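Long-range contact in clostripain-related protein (Bacteroides thetaiotaomicron, PDB 6N9J), which is a secreted cysteine protease of the C11 (clostripain) family, which probably hydrolyses peptide bonds in protein or peptide substrates: residues F155-A160 and Y178-P183. Numbering follows the deposited sequence.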
# COMPACT_ATOMS: atom_id res chain seq x y z
N PHE A 155 -3.73 -6.60 -9.24
CA PHE A 155 -3.75 -5.81 -8.01
C PHE A 155 -2.36 -5.50 -7.47
O PHE A 155 -1.40 -6.25 -7.69
CB PHE A 155 -4.56 -6.52 -6.91
CG PHE A 155 -3.94 -7.81 -6.45
CD1 PHE A 155 -2.95 -7.81 -5.49
CD2 PHE A 155 -4.36 -9.02 -6.98
CE1 PHE A 155 -2.36 -9.00 -5.08
CE2 PHE A 155 -3.78 -10.22 -6.57
CZ PHE A 155 -2.78 -10.20 -5.62
N ILE A 156 -2.27 -4.40 -6.75
CA ILE A 156 -1.10 -4.09 -5.94
C ILE A 156 -1.54 -3.91 -4.48
O ILE A 156 -2.46 -3.16 -4.18
CB ILE A 156 -0.40 -2.82 -6.45
CG1 ILE A 156 0.16 -3.04 -7.85
CG2 ILE A 156 0.70 -2.38 -5.51
CD1 ILE A 156 0.67 -1.77 -8.49
N LEU A 157 -0.91 -4.65 -3.58
CA LEU A 157 -1.19 -4.45 -2.16
C LEU A 157 0.01 -3.75 -1.53
O LEU A 157 1.12 -4.28 -1.56
CB LEU A 157 -1.48 -5.78 -1.46
CG LEU A 157 -1.41 -5.79 0.07
CD1 LEU A 157 -2.54 -4.99 0.72
CD2 LEU A 157 -1.42 -7.22 0.60
N PHE A 158 -0.21 -2.55 -1.00
CA PHE A 158 0.82 -1.87 -0.25
C PHE A 158 0.71 -2.26 1.21
O PHE A 158 -0.16 -1.78 1.93
CB PHE A 158 0.74 -0.35 -0.40
CG PHE A 158 1.29 0.17 -1.69
CD1 PHE A 158 2.65 0.11 -1.96
CD2 PHE A 158 0.46 0.73 -2.64
CE1 PHE A 158 3.17 0.60 -3.15
CE2 PHE A 158 0.97 1.21 -3.84
CZ PHE A 158 2.34 1.15 -4.08
N ASP A 159 1.61 -3.12 1.65
CA ASP A 159 1.71 -3.43 3.06
C ASP A 159 2.71 -2.45 3.68
O ASP A 159 3.80 -2.83 4.12
CB ASP A 159 2.14 -4.89 3.28
CG ASP A 159 1.74 -5.42 4.65
OD1 ASP A 159 0.98 -4.73 5.36
OD2 ASP A 159 2.17 -6.54 5.01
N ALA A 160 2.31 -1.18 3.68
CA ALA A 160 3.17 -0.05 4.00
C ALA A 160 2.28 1.15 4.37
O ALA A 160 1.16 1.27 3.87
CB ALA A 160 4.07 0.28 2.83
N TYR A 178 -6.29 -2.61 -9.48
CA TYR A 178 -6.77 -2.32 -8.13
C TYR A 178 -5.61 -2.06 -7.18
O TYR A 178 -4.55 -2.67 -7.30
CB TYR A 178 -7.62 -3.48 -7.59
CG TYR A 178 -8.84 -3.78 -8.44
CD1 TYR A 178 -10.04 -3.13 -8.20
CD2 TYR A 178 -8.78 -4.70 -9.49
CE1 TYR A 178 -11.16 -3.38 -8.98
CE2 TYR A 178 -9.89 -4.96 -10.28
CZ TYR A 178 -11.08 -4.29 -10.02
OH TYR A 178 -12.21 -4.52 -10.78
N PHE A 179 -5.84 -1.16 -6.23
CA PHE A 179 -4.85 -0.81 -5.22
C PHE A 179 -5.42 -1.07 -3.83
O PHE A 179 -6.48 -0.54 -3.50
CB PHE A 179 -4.42 0.66 -5.34
CG PHE A 179 -3.57 0.94 -6.54
CD1 PHE A 179 -4.15 1.22 -7.77
CD2 PHE A 179 -2.18 0.94 -6.44
CE1 PHE A 179 -3.37 1.48 -8.88
CE2 PHE A 179 -1.39 1.20 -7.54
CZ PHE A 179 -1.99 1.47 -8.77
N ILE A 180 -4.72 -1.85 -3.03
CA ILE A 180 -5.17 -2.14 -1.67
C ILE A 180 -4.18 -1.54 -0.69
O ILE A 180 -2.97 -1.82 -0.74
CB ILE A 180 -5.32 -3.67 -1.41
CG1 ILE A 180 -6.16 -4.34 -2.49
CG2 ILE A 180 -5.94 -3.94 -0.05
CD1 ILE A 180 -5.33 -5.02 -3.58
N GLY A 181 -4.68 -0.70 0.22
CA GLY A 181 -3.82 -0.09 1.22
C GLY A 181 -4.55 0.65 2.33
O GLY A 181 -5.77 0.62 2.41
N SER A 182 -3.78 1.30 3.21
CA SER A 182 -4.32 2.16 4.26
C SER A 182 -3.94 3.60 3.98
O SER A 182 -2.83 3.85 3.51
CB SER A 182 -3.79 1.76 5.64
OG SER A 182 -4.33 2.61 6.65
N PRO A 183 -4.85 4.55 4.24
CA PRO A 183 -4.45 5.96 4.11
C PRO A 183 -3.68 6.44 5.34
O PRO A 183 -3.03 7.51 5.31
CB PRO A 183 -5.78 6.69 3.97
CG PRO A 183 -6.81 5.78 4.60
CD PRO A 183 -6.30 4.38 4.51
O HOH W 1 -1.22 1.10 2.60
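Ile156 and Leu157 bridge Phe179 and Ile180 where parallel strands 155-159 and 178-181 lie side by side in the buried middle of the central sheet, in a beta-alpha-beta unit linked through helix 166-171. Parallel strands with helices packed on them form the core here, as in the caspase-like peptidases of clan CD. Three backbone hydrogen bonds join the strands: Ile156 N to Tyr178 O, Ile180 N to Ile156 O (the straightest, 170°) and Phe158 N to Ile180 O, each 2.9 Å. The Ile180 side chain lies on the face shared with Phe155 and Leu157. Its CG2 meets Leu157 CD1 at 3.6 Å, and its CD1 reaches back along the strand to Phe155 CB at 3.7 Å. With CG of Leu157 anti to the backbone N (chi1 164°) and chi2 at 69°, CD1 turns to Ile180. On the other face, Ile156 and Phe179 lie side by side, with CD1 of Ile156 3.7 Å from CE2 of Phe179. Phe158 CE2 comes in at the edge of the Phe179 ring, 4.1 Å from its CD2, while Ile156 CG2 sits over one face of the Phe158 ring, toward its rim. Beyond the last direct bond a water links the strands, accepting from Ser182 N (2.6 Å) and lying 2.7 Å from Ala160 O, within hydrogen-bonding reach of Phe158 O as well. Asp159 O hydrogen-bonds to a modified side chain of the bound peptide, consistent with this end facing the substrate-binding site. Strand 105-110 flanks 155-159 in parallel, antiparallel strand 239-244 flanks 178-181, and helix 206-221 packs on the Phe155, Leu157 and Ile180 face.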